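Local coordinates for protein HTH-type transcriptional regulator AscG (Escherichia coli, PDB 3BRQ) that represses the cryptic asc operon as a sequence-specific DNA-binding transcription factor of the LacI family, at residues N129-L134 against A159-A164; T29-I34 against A206-M211; H117-D122 against Q260-R265; I155-G160 against I233-I238. One frame throughout, in Å; residues are numbered along the deposited sequence.

Contact 1 (N129-L134 against A159-A164); sequences NAVAEL and AGYKDA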
loop_
_atom_site.group_PDB
_atom_site.type_symbol
_atom_site.label_atom_id
_atom_site.label_comp_id
_atom_site.label_asym_id
_atom_site.label_seq_id
_atom_site.Cartn_x
_atom_site.Cartn_y
_atom_site.Cartn_z
ATOM N N ASN B 129 19.500 16.285 -2.143
ATOM C CA ASN B 129 20.388 15.473 -3.006
ATOM C C ASN B 129 19.836 15.176 -4.376
ATOM O O ASN B 129 20.574 15.237 -5.337
ATOM C CB ASN B 129 20.750 14.134 -2.360
ATOM C CG ASN B 129 21.641 14.275 -1.196
ATOM O OD1 ASN B 129 22.221 15.337 -0.914
ATOM N ND2 ASN B 129 21.747 13.199 -0.471
ATOM N N ALA B 130 18.543 14.860 -4.468
ATOM C CA ALA B 130 17.894 14.590 -5.774
ATOM C C ALA B 130 17.823 15.867 -6.640
ATOM O O ALA B 130 18.222 15.879 -7.797
ATOM C CB ALA B 130 16.491 13.950 -5.547
ATOM N N VAL B 131 17.414 16.976 -6.039
ATOM C CA VAL B 131 17.391 18.252 -6.722
ATOM C C VAL B 131 18.812 18.696 -7.167
ATOM O O VAL B 131 18.982 19.168 -8.308
ATOM C CB VAL B 131 16.668 19.358 -5.882
ATOM C CG1 VAL B 131 16.710 20.766 -6.581
ATOM C CG2 VAL B 131 15.217 18.936 -5.558
ATOM N N ALA B 132 19.805 18.540 -6.299
ATOM C CA ALA B 132 21.199 18.944 -6.606
ATOM C C ALA B 132 21.732 18.149 -7.789
ATOM O O ALA B 132 22.480 18.675 -8.614
ATOM C CB ALA B 132 22.114 18.777 -5.394
ATOM N N GLU B 133 21.300 16.905 -7.887
ATOM C CA GLU B 133 21.652 16.046 -8.999
ATOM C C GLU B 133 21.063 16.555 -10.305
ATOM O O GLU B 133 21.735 16.521 -11.356
ATOM C CB GLU B 133 21.183 14.630 -8.730
ATOM C CG GLU B 133 21.613 13.635 -9.829
ATOM C CD GLU B 133 21.684 12.198 -9.372
ATOM O OE1 GLU B 133 21.701 11.303 -10.267
ATOM O OE2 GLU B 133 21.745 11.947 -8.140
ATOM N N LEU B 134 19.813 17.040 -10.251
ATOM C CA LEU B 134 19.221 17.655 -11.410
ATOM C C LEU B 134 19.985 18.894 -11.778
ATOM O O LEU B 134 20.312 19.059 -12.954
ATOM C CB LEU B 134 17.716 17.992 -11.201
ATOM C CG LEU B 134 16.777 16.823 -10.993
ATOM C CD1 LEU B 134 15.341 17.282 -10.568
ATOM C CD2 LEU B 134 16.687 15.918 -12.200
ATOM N N ALA B 159 11.372 21.621 1.790
ATOM C CA ALA B 159 12.489 22.441 2.350
ATOM C C ALA B 159 13.812 22.078 1.634
ATOM O O ALA B 159 14.601 22.943 1.339
ATOM C CB ALA B 159 12.607 22.168 3.845
ATOM N N GLY B 160 13.995 20.791 1.286
ATOM C CA GLY B 160 15.223 20.344 0.628
ATOM C C GLY B 160 15.291 20.834 -0.808
ATOM O O GLY B 160 16.350 21.157 -1.299
ATOM N N TYR B 161 14.157 20.828 -1.512
ATOM C CA TYR B 161 14.050 21.537 -2.772
ATOM C C TYR B 161 14.450 23.039 -2.664
ATOM O O TYR B 161 15.261 23.492 -3.452
ATOM C CB TYR B 161 12.632 21.365 -3.316
ATOM C CG TYR B 161 12.266 22.255 -4.490
ATOM C CD1 TYR B 161 12.694 21.945 -5.792
ATOM C CD2 TYR B 161 11.478 23.388 -4.306
ATOM C CE1 TYR B 161 12.329 22.759 -6.889
ATOM C CE2 TYR B 161 11.093 24.199 -5.396
ATOM C CZ TYR B 161 11.541 23.894 -6.665
ATOM O OH TYR B 161 11.167 24.677 -7.742
ATOM N N LYS B 162 13.842 23.821 -1.790
ATOM C CA LYS B 162 14.167 25.263 -1.736
ATOM C C LYS B 162 15.646 25.451 -1.382
ATOM O O LYS B 162 16.326 26.328 -1.953
ATOM C CB LYS B 162 13.302 25.976 -0.683
ATOM C CG LYS B 162 11.782 25.913 -1.025
ATOM C CD LYS B 162 10.944 26.504 0.090
ATOM C CE LYS B 162 9.556 26.974 -0.383
ATOM N NZ LYS B 162 8.698 27.259 0.838
ATOM N N ASP B 163 16.155 24.630 -0.458
ATOM C CA ASP B 163 17.603 24.761 -0.061
ATOM C C ASP B 163 18.561 24.455 -1.215
ATOM O O ASP B 163 19.556 25.149 -1.374
ATOM C CB ASP B 163 17.923 23.900 1.168
ATOM C CG ASP B 163 19.294 24.272 1.851
ATOM O OD1 ASP B 163 19.746 25.456 1.845
ATOM O OD2 ASP B 163 19.895 23.350 2.441
ATOM N N ALA B 164 18.284 23.403 -1.991
ATOM C CA ALA B 164 19.069 23.060 -3.177
ATOM C C ALA B 164 19.088 24.170 -4.228
ATOM O O ALA B 164 20.174 24.526 -4.723
ATOM C CB ALA B 164 18.602 21.702 -3.797
#
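In the C-terminal subdomain of the LacI-type core, helices 123-136 and 152-167 lie side by side and meet through Val131 of the first and Tyr161 and Ala164 of the second. Their local axes approach to 8.6 Å and cross at -36°, close enough for methyl groups to meet directly. Val131 does most of the work by splitting its two methyls between two partners. With CG1 anti to the backbone N (chi1 177°), that methyl presses on the methyl of Ala164, Val131 CG1 lying only 3.5 Å from Ala164 CB, tighter than a usual carbon-carbon contact. The other branch comes in at the edge of the tyrosine ring, in its plane, with Val131 CG2 3.9 Å from Tyr161 CD1.

The fold here is an alpha/beta layer on a largely parallel sheet, and the pair of helices rests on strands 142-145 and 203-206. Val131 reaches Ile142 and Val205 underneath, while Tyr161 stacks on Phe144 and gives its buried hydroxyl a partner in Ile142 O. Helix 152-167 follows strand 142-145 on the way to the parallel strand 177-178, as the helix of a beta-alpha-beta crossover. The Ala164 methyl also reaches the next residue, Ala164 CB lying 4.2 Å from Ala132 N. At this point the backbones are near, Ala132 CA and Ala164 CA being 5.8 Å apart, consistent with the small side chains on both helices.

Contact 2 (T29-I34 against A206-M211); sequences TLYHGI and ASNDDM. With SO4 (sulfate ion), chain F.
Tyr31 and Asn208 hold the tight part of this contact, where a loop of the N-terminal subdomain reaches across to the start of helix 209-221. Tyr31 CG is anti to the backbone N (chi1 175°), which sends the ring out to Asn208. Ring and amide planes are 89° apart. Asn208 ND2 approaches obliquely, 3.6 Å from Tyr31 CD1, while the methylene of the asparagine supports the ring further out, Asn208 CB being 3.7 Å from Tyr31 CE1. Two bonds probably fix the amide's rotation. Asn208 is the N-cap, and Asn208 OD1 accepts from the backbone N of selenomethionine Met211 at 3.1 Å; the angle at the hydrogen is 164°, and the donor stands above the carbonyl plane. Asn208 ND2 is bonded to Trp182 O, and Trp182 also stacks on Tyr31.

The place is the cleft between the two subdomains of a periplasmic-binding-protein-like fold, where effectors bind in LacI relatives. Tyr31 OH bonds to both Asp236 and Arg157 on the far wall, so a leucine here would probably leave those two charged groups without their shared hydroxyl and Asn208 without the ring beside it.

Away from the ring the segments part. Thr29 OG1 bends back to its own loop, donating to Tyr31 O at 2.8 Å. Gly33 N faces a sulfate, probably from the crystallisation liquor, and binds SO4 O4 at 2.9 Å; Thr153, Ser151, Tyr84 and Arg86 also grip the anion. Leu30 is exposed, yet packs on Phe41 of the second subunit.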
loop_
_atom_site.group_PDB
_atom_site.type_symbol
_atom_site.label_atom_id
_atom_site.label_comp_id
_atom_site.label_asym_id
_atom_site.label_seq_id
_atom_site.Cartn_x
_atom_site.Cartn_y
_atom_site.Cartn_z
ATOM N N THR B 29 -3.283 7.759 7.884
ATOM C CA THR B 29 -3.133 8.656 6.753
ATOM C C THR B 29 -3.087 7.814 5.505
ATOM O O THR B 29 -2.792 6.619 5.561
ATOM C CB THR B 29 -1.903 9.524 6.867
ATOM O OG1 THR B 29 -0.768 8.691 7.115
ATOM C CG2 THR B 29 -2.078 10.546 8.041
ATOM N N LEU B 30 -3.428 8.419 4.382
ATOM C CA LEU B 30 -3.543 7.649 3.147
ATOM C C LEU B 30 -2.116 7.338 2.660
ATOM O O LEU B 30 -1.845 6.248 2.149
ATOM C CB LEU B 30 -4.304 8.457 2.083
ATOM C CG LEU B 30 -4.374 7.785 0.717
ATOM C CD1 LEU B 30 -5.260 6.498 0.713
ATOM C CD2 LEU B 30 -4.870 8.791 -0.303
ATOM N N TYR B 31 -1.217 8.301 2.858
ATOM C CA TYR B 31 0.186 8.140 2.502
ATOM C C TYR B 31 1.008 8.130 3.771
ATOM O O TYR B 31 0.672 8.832 4.725
ATOM C CB TYR B 31 0.679 9.301 1.618
ATOM C CG TYR B 31 2.178 9.264 1.316
ATOM C CD1 TYR B 31 2.704 8.394 0.357
ATOM C CD2 TYR B 31 3.074 10.101 2.009
ATOM C CE1 TYR B 31 4.096 8.356 0.086
ATOM C CE2 TYR B 31 4.437 10.069 1.737
ATOM C CZ TYR B 31 4.954 9.211 0.773
ATOM O OH TYR B 31 6.351 9.197 0.528
ATOM N N HIS B 32 2.082 7.332 3.762
ATOM C CA HIS B 32 3.093 7.374 4.800
ATOM C C HIS B 32 4.463 7.486 4.150
ATOM O O HIS B 32 4.791 6.700 3.259
ATOM C CB HIS B 32 3.046 6.063 5.596
ATOM C CG HIS B 32 1.910 5.989 6.550
ATOM N ND1 HIS B 32 0.700 5.398 6.230
ATOM C CD2 HIS B 32 1.782 6.462 7.818
ATOM C CE1 HIS B 32 -0.109 5.481 7.275
ATOM N NE2 HIS B 32 0.522 6.130 8.244
ATOM N N GLY B 33 5.266 8.426 4.639
ATOM C CA GLY B 33 6.662 8.573 4.262
ATOM C C GLY B 33 7.495 7.315 4.431
ATOM O O GLY B 33 8.398 7.072 3.621
ATOM N N ILE B 34 7.167 6.468 5.427
ATOM C CA ILE B 34 7.787 5.158 5.544
ATOM C C ILE B 34 6.685 4.159 5.122
ATOM O O ILE B 34 5.674 4.004 5.818
ATOM C CB ILE B 34 8.258 4.841 7.015
ATOM C CG1 ILE B 34 9.077 5.993 7.649
ATOM C CG2 ILE B 34 8.943 3.436 7.095
ATOM C CD1 ILE B 34 10.270 6.481 6.845
ATOM N N ALA B 206 8.443 15.110 -7.977
ATOM C CA ALA B 206 7.181 14.813 -7.277
ATOM C C ALA B 206 7.524 14.217 -5.936
ATOM O O ALA B 206 8.382 13.359 -5.858
ATOM C CB ALA B 206 6.320 13.799 -8.062
ATOM N N SER B 207 6.794 14.617 -4.888
ATOM C CA SER B 207 7.091 14.180 -3.543
ATOM C C SER B 207 6.728 12.721 -3.278
ATOM O O SER B 207 7.138 12.195 -2.245
ATOM C CB SER B 207 6.498 15.146 -2.496
ATOM O OG SER B 207 7.219 16.375 -2.518
ATOM N N ASN B 208 6.023 12.027 -4.201
ATOM C CA ASN B 208 5.987 10.573 -4.070
ATOM C C ASN B 208 5.796 9.928 -5.463
ATOM O O ASN B 208 5.522 10.600 -6.455
ATOM C CB ASN B 208 4.907 10.104 -3.062
ATOM C CG ASN B 208 3.451 10.274 -3.587
ATOM O OD1 ASN B 208 3.180 11.098 -4.436
ATOM N ND2 ASN B 208 2.514 9.515 -3.018
ATOM N N ASP B 209 5.922 8.617 -5.551
ATOM C CA ASP B 209 5.873 8.040 -6.898
ATOM C C ASP B 209 4.507 8.191 -7.450
ATOM O O ASP B 209 4.389 8.464 -8.620
ATOM C CB ASP B 209 6.317 6.578 -6.916
ATOM C CG ASP B 209 7.817 6.434 -6.725
ATOM O OD1 ASP B 209 8.542 7.466 -6.774
ATOM O OD2 ASP B 209 8.255 5.261 -6.534
ATOM N N ASP B 210 3.466 8.047 -6.635
ATOM C CA ASP B 210 2.063 8.161 -7.162
ATOM C C ASP B 210 1.786 9.446 -7.903
ATOM O O ASP B 210 1.232 9.426 -8.977
ATOM C CB ASP B 210 1.011 7.950 -6.083
ATOM C CG ASP B 210 0.867 6.446 -5.718
ATOM O OD1 ASP B 210 1.529 5.624 -6.353
ATOM O OD2 ASP B 210 0.104 6.081 -4.821
HETATM N N MSE B 211 2.157 10.587 -7.313
HETATM C CA MSE B 211 2.046 11.823 -8.005
HETATM C C MSE B 211 2.952 11.910 -9.228
HETATM O O MSE B 211 2.532 12.499 -10.226
HETATM C CB MSE B 211 2.320 12.994 -7.026
HETATM C CG MSE B 211 1.192 13.121 -5.920
HETATM SE SE MSE B 211 1.561 14.827 -4.979
HETATM C CE MSE B 211 1.247 16.045 -6.333
HETATM S S SO4 F . 4.339 11.355 7.254
HETATM O O1 SO4 F . 5.519 12.147 7.375
HETATM O O2 SO4 F . 3.549 11.470 8.508
HETATM O O3 SO4 F . 3.637 11.653 6.033
HETATM O O4 SO4 F . 4.791 9.990 7.006
#

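Contact 3 (H117-D122 against Q260-R265); sequences HSVWCD and QEIIGR
Val119 sets one methyl against the flank of helix 255-270, Val119 CG2 sitting 3.6 Å from Ile262 CB and 3.9 Å from Glu261 CG. Val119 CG2 is also 4.0 Å from Ile262 CG1, so it rests where two successive side chains leave the helix. Its direction follows from the valine torsion: with CG1 anti to the backbone N (chi1 175°), CG2 is left to point at the helix.

Glu261 offers only its aliphatic part to Val119. Its chain bends at chi2 (77°) and carries the carboxylate to Arg265, one turn on, where Arg265 NH2 meets Glu261 OE2 at 2.6 Å in a salt bridge. The oxygen uses its anti lone pair, and a second, weak bond comes from NE. With an alanine here in place of Glu261, the Arg265 guanidinium would probably lose its acidic mate and be free to turn.

Further out, Phe281 also touches Val119, and Lys279 touches Glu261. Strand 118-119 is the edge of the parallel sheet of the N-terminal subdomain, hydrogen-bonded through the backbone to strand 104-107, whose Met105 and Leu107 meet Ile262; on another side of the helix, Ile263 packs against helix 36-49.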
loop_
_atom_site.group_PDB
_atom_site.type_symbol
_atom_site.label_atom_id
_atom_site.label_comp_id
_atom_site.label_asym_id
_atom_site.label_seq_id
_atom_site.Cartn_x
_atom_site.Cartn_y
_atom_site.Cartn_z
ATOM N N HIS B 117 16.268 7.669 21.329
ATOM C CA HIS B 117 14.957 7.029 21.136
ATOM C C HIS B 117 14.391 7.264 19.728
ATOM O O HIS B 117 13.275 6.837 19.468
ATOM C CB HIS B 117 13.928 7.546 22.167
ATOM C CG HIS B 117 14.263 7.229 23.603
ATOM N ND1 HIS B 117 15.506 7.475 24.170
ATOM C CD2 HIS B 117 13.504 6.695 24.591
ATOM C CE1 HIS B 117 15.495 7.090 25.437
ATOM N NE2 HIS B 117 14.286 6.640 25.723
ATOM N N SER B 118 15.126 7.914 18.822
ATOM C CA SER B 118 14.627 8.022 17.430
ATOM C C SER B 118 15.354 7.271 16.343
ATOM O O SER B 118 16.585 7.081 16.384
ATOM C CB SER B 118 14.348 9.439 16.971
ATOM O OG SER B 118 15.325 10.329 17.406
ATOM N N VAL B 119 14.556 6.751 15.415
ATOM C CA VAL B 119 15.099 6.221 14.192
ATOM C C VAL B 119 14.535 7.104 13.069
ATOM O O VAL B 119 13.318 7.129 12.815
ATOM C CB VAL B 119 14.805 4.705 14.019
ATOM C CG1 VAL B 119 15.276 4.230 12.675
ATOM C CG2 VAL B 119 15.543 3.902 15.095
ATOM N N TRP B 120 15.428 7.794 12.379
ATOM C CA TRP B 120 14.992 8.773 11.434
ATOM C C TRP B 120 15.830 8.825 10.148
ATOM O O TRP B 120 16.991 8.416 10.119
ATOM C CB TRP B 120 14.891 10.112 12.163
ATOM C CG TRP B 120 15.950 11.077 11.882
ATOM C CD1 TRP B 120 17.278 10.962 12.159
ATOM C CD2 TRP B 120 15.771 12.339 11.260
ATOM N NE1 TRP B 120 17.950 12.083 11.732
ATOM C CE2 TRP B 120 17.046 12.947 11.174
ATOM C CE3 TRP B 120 14.648 13.028 10.777
ATOM C CZ2 TRP B 120 17.239 14.220 10.615
ATOM C CZ3 TRP B 120 14.832 14.292 10.234
ATOM C CH2 TRP B 120 16.114 14.873 10.152
ATOM N N CYS B 121 15.197 9.298 9.083
ATOM C CA CYS B 121 15.813 9.417 7.773
ATOM C C CYS B 121 15.767 10.891 7.474
ATOM O O CYS B 121 14.772 11.558 7.756
ATOM C CB CYS B 121 15.019 8.637 6.723
ATOM S SG CYS B 121 15.674 8.883 5.061
ATOM N N ASP B 122 16.858 11.427 6.975
ATOM C CA ASP B 122 16.925 12.865 6.737
ATOM C C ASP B 122 16.271 13.117 5.380
ATOM O O ASP B 122 16.952 13.189 4.394
ATOM C CB ASP B 122 18.381 13.359 6.738
ATOM C CG ASP B 122 18.471 14.865 6.784
ATOM O OD1 ASP B 122 17.519 15.560 6.357
ATOM O OD2 ASP B 122 19.512 15.368 7.257
ATOM N N GLN B 260 14.067 -2.615 11.274
ATOM C CA GLN B 260 14.873 -3.589 11.977
ATOM C C GLN B 260 15.679 -2.896 13.059
ATOM O O GLN B 260 15.850 -3.449 14.153
ATOM C CB GLN B 260 15.791 -4.307 11.014
ATOM C CG GLN B 260 15.068 -5.270 10.067
ATOM C CD GLN B 260 16.016 -5.867 9.036
ATOM O OE1 GLN B 260 17.179 -5.477 8.957
ATOM N NE2 GLN B 260 15.516 -6.824 8.230
ATOM N N GLU B 261 16.145 -1.688 12.781
ATOM C CA GLU B 261 16.783 -0.879 13.828
ATOM C C GLU B 261 15.874 -0.543 15.001
ATOM O O GLU B 261 16.172 -0.884 16.128
ATOM C CB GLU B 261 17.323 0.428 13.274
ATOM C CG GLU B 261 18.146 1.166 14.286
ATOM C CD GLU B 261 19.543 0.563 14.434
ATOM O OE1 GLU B 261 19.832 -0.545 13.890
ATOM O OE2 GLU B 261 20.363 1.227 15.076
ATOM N N ILE B 262 14.792 0.198 14.756
ATOM C CA ILE B 262 13.875 0.556 15.851
ATOM C C ILE B 262 13.244 -0.657 16.546
ATOM O O ILE B 262 13.151 -0.700 17.760
ATOM C CB ILE B 262 12.771 1.562 15.347
ATOM C CG1 ILE B 262 12.190 2.354 16.549
ATOM C CG2 ILE B 262 11.719 0.831 14.497
ATOM C CD1 ILE B 262 11.328 3.522 16.083
ATOM N N ILE B 263 12.806 -1.673 15.806
ATOM C CA ILE B 263 12.212 -2.808 16.511
ATOM C C ILE B 263 13.295 -3.589 17.239
ATOM O O ILE B 263 13.105 -4.030 18.374
ATOM C CB ILE B 263 11.422 -3.739 15.561
ATOM C CG1 ILE B 263 10.197 -3.031 14.932
ATOM C CG2 ILE B 263 11.033 -5.037 16.271
ATOM C CD1 ILE B 263 9.221 -2.330 15.872
ATOM N N GLY B 264 14.449 -3.761 16.588
ATOM C CA GLY B 264 15.564 -4.496 17.209
ATOM C C GLY B 264 16.017 -3.815 18.502
ATOM O O GLY B 264 16.205 -4.487 19.536
ATOM N N ARG B 265 16.165 -2.491 18.452
ATOM C CA ARG B 265 16.468 -1.732 19.660
ATOM C C ARG B 265 15.423 -1.836 20.759
ATOM O O ARG B 265 15.784 -1.949 21.926
ATOM C CB ARG B 265 16.761 -0.270 19.337
ATOM C CG ARG B 265 18.084 -0.104 18.584
ATOM C CD ARG B 265 18.591 1.312 18.747
ATOM N NE ARG B 265 19.522 1.749 17.693
ATOM C CZ ARG B 265 19.874 3.032 17.486
ATOM N NH1 ARG B 265 19.362 4.007 18.253
ATOM N NH2 ARG B 265 20.723 3.356 16.503
#

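Contact 4 (I155-G160 against I233-I238); sequences IERLAG and IGFDDI
Arg157 lays its chain over the ring of Phe235, aliphatic carbon and guanidinium both taking part. Its CG is anti to the carbonyl carbon (chi1 -67°) and the chain is extended from CG to NE, which carries the head across the ring. Arg157 CD stands over the ring centre, 3.7 Å from the centroid of Phe235 and 9° off the normal, a CH-pi contact. The guanidinium then runs on almost parallel to the ring, the planes 18° apart, with Arg157 NE 3.4 Å from Phe235 CD1. The two side chains point in opposing directions, and the head of the arginine ends above the root of the phenylalanine: Arg157 CZ is 3.6 Å from Phe235 CB. One face is covered by hydrocarbon; the N-H groups point outward in the plane.

At that edge, in plane, a water joins it to Asp236 by two short bonds, accepting from Arg157 NH2 and donating to Asp236 OD1. The charges themselves stay apart, with Arg157 NH1 4.3 Å from Asp236 OD1, beyond a salt bridge, although their attraction probably steadies both. Tyr31 is the stronger partner they share, and NH1 has a weak further bond to Ser207 O. His123 flanks the arginine as well.

Helix 152-167 and the loop after strand 231-235, at the C-terminal edge of the sheet, thus bring Arg157 and Asp236 to the wall of the interdomain cleft, the place where relatives with this LacI-type core bind effectors.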
loop_
_atom_site.group_PDB
_atom_site.type_symbol
_atom_site.label_atom_id
_atom_site.label_comp_id
_atom_site.label_asym_id
_atom_site.label_seq_id
_atom_site.Cartn_x
_atom_site.Cartn_y
_atom_site.Cartn_z
ATOM N N ILE B 155 6.783 18.230 4.246
ATOM C CA ILE B 155 7.399 19.547 4.629
ATOM C C ILE B 155 8.942 19.549 4.438
ATOM O O ILE B 155 9.531 20.491 3.925
ATOM C CB ILE B 155 7.052 19.870 6.060
ATOM C CG1 ILE B 155 5.559 20.217 6.170
ATOM C CG2 ILE B 155 7.894 21.121 6.601
ATOM C CD1 ILE B 155 5.044 20.246 7.629
ATOM N N GLU B 156 9.597 18.463 4.858
ATOM C CA GLU B 156 11.064 18.287 4.746
ATOM C C GLU B 156 11.532 18.214 3.294
ATOM O O GLU B 156 12.521 18.874 2.897
ATOM C CB GLU B 156 11.455 17.005 5.467
ATOM C CG GLU B 156 11.307 17.144 7.002
ATOM C CD GLU B 156 12.037 18.393 7.479
ATOM O OE1 GLU B 156 13.300 18.361 7.529
ATOM O OE2 GLU B 156 11.359 19.420 7.745
ATOM N N ARG B 157 10.803 17.457 2.471
ATOM C CA ARG B 157 11.152 17.360 1.047
ATOM C C ARG B 157 11.091 18.721 0.346
ATOM O O ARG B 157 11.898 19.048 -0.535
ATOM C CB ARG B 157 10.259 16.307 0.324
ATOM C CG ARG B 157 10.571 14.900 0.850
ATOM C CD ARG B 157 9.721 13.743 0.119
ATOM N NE ARG B 157 10.171 12.494 0.705
ATOM C CZ ARG B 157 9.481 11.352 0.696
ATOM N NH1 ARG B 157 8.228 11.324 0.218
ATOM N NH2 ARG B 157 10.027 10.279 1.257
ATOM N N LEU B 158 10.069 19.485 0.680
ATOM C CA LEU B 158 9.908 20.774 0.073
ATOM C C LEU B 158 11.057 21.661 0.521
ATOM O O LEU B 158 11.615 22.375 -0.293
ATOM C CB LEU B 158 8.554 21.403 0.468
ATOM C CG LEU B 158 8.230 22.838 0.021
ATOM C CD1 LEU B 158 8.385 23.043 -1.485
ATOM C CD2 LEU B 158 6.775 23.205 0.405
ATOM N N ALA B 159 11.372 21.621 1.790
ATOM C CA ALA B 159 12.489 22.441 2.350
ATOM C C ALA B 159 13.812 22.078 1.634
ATOM O O ALA B 159 14.601 22.943 1.339
ATOM C CB ALA B 159 12.607 22.168 3.845
ATOM N N GLY B 160 13.995 20.791 1.286
ATOM C CA GLY B 160 15.223 20.344 0.628
ATOM C C GLY B 160 15.291 20.834 -0.808
ATOM O O GLY B 160 16.350 21.157 -1.299
ATOM N N ILE B 233 11.333 12.743 -11.379
ATOM C CA ILE B 233 11.837 12.006 -10.189
ATOM C C ILE B 233 10.698 11.935 -9.154
ATOM O O ILE B 233 9.939 12.882 -8.991
ATOM C CB ILE B 233 13.090 12.758 -9.590
ATOM C CG1 ILE B 233 14.290 12.664 -10.567
ATOM C CG2 ILE B 233 13.499 12.200 -8.250
ATOM C CD1 ILE B 233 15.662 13.038 -9.913
ATOM N N GLY B 234 10.539 10.781 -8.514
ATOM C CA GLY B 234 9.652 10.638 -7.367
ATOM C C GLY B 234 10.428 10.209 -6.145
ATOM O O GLY B 234 11.650 10.201 -6.168
ATOM N N PHE B 235 9.694 9.909 -5.077
ATOM C CA PHE B 235 10.187 9.262 -3.834
ATOM C C PHE B 235 9.347 8.049 -3.467
ATOM O O PHE B 235 8.136 8.140 -3.539
ATOM C CB PHE B 235 9.999 10.192 -2.677
ATOM C CG PHE B 235 10.821 11.446 -2.793
ATOM C CD1 PHE B 235 11.952 11.596 -2.041
ATOM C CD2 PHE B 235 10.462 12.443 -3.673
ATOM C CE1 PHE B 235 12.667 12.731 -2.102
ATOM C CE2 PHE B 235 11.185 13.617 -3.770
ATOM C CZ PHE B 235 12.295 13.757 -3.013
ATOM N N ASP B 236 9.985 7.011 -2.929
ATOM C CA ASP B 236 9.298 5.801 -2.404
ATOM C C ASP B 236 9.875 4.587 -3.114
ATOM O O ASP B 236 9.916 3.504 -2.537
ATOM C CB ASP B 236 7.771 5.692 -2.697
ATOM C CG ASP B 236 6.862 6.616 -1.808
ATOM O OD1 ASP B 236 7.313 7.199 -0.810
ATOM O OD2 ASP B 236 5.667 6.746 -2.171
ATOM N N ASP B 237 10.217 4.743 -4.383
ATOM C CA ASP B 237 10.713 3.619 -5.191
ATOM C C ASP B 237 9.727 2.443 -5.105
ATOM O O ASP B 237 10.112 1.295 -4.775
ATOM C CB ASP B 237 12.132 3.228 -4.746
ATOM C CG ASP B 237 12.780 2.257 -5.663
ATOM O OD1 ASP B 237 12.547 2.320 -6.887
ATOM O OD2 ASP B 237 13.538 1.402 -5.143
ATOM N N ILE B 238 8.467 2.711 -5.395
ATOM C CA ILE B 238 7.437 1.613 -5.372
ATOM C C ILE B 238 7.735 0.460 -6.327
ATOM O O ILE B 238 8.508 0.591 -7.271
ATOM C CB ILE B 238 6.018 2.132 -5.580
ATOM C CG1 ILE B 238 5.883 2.789 -6.954
ATOM C CG2 ILE B 238 5.617 3.104 -4.419
ATOM C CD1 ILE B 238 4.550 3.429 -7.157
HETATM O O HOH W 1 9.043 8.004 0.750
#

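From the N terminus, contact 2 opens first, after strand 21-27, and closes at 206-211, joining the two subdomains across the cleft. Contact 3 runs from 117-122 to 260-265, crossing contact 2 and tying the edge strand of the first subdomain to a helix that returns to it late in the chain. Contact 1, a short loop from 129-134 to 159-164, falls within both and joins helices 123-136 and 152-167. Contact 4 starts on the latter helix, sharing Ala159 and Gly160, and ties it to the end of strand 231-235; it crosses contact 2 but stays within contact 3. Contacts 1 and 4 meet at Leu134 and Ile233, and contacts 2 and 4 touch too; contact 3 stands clear.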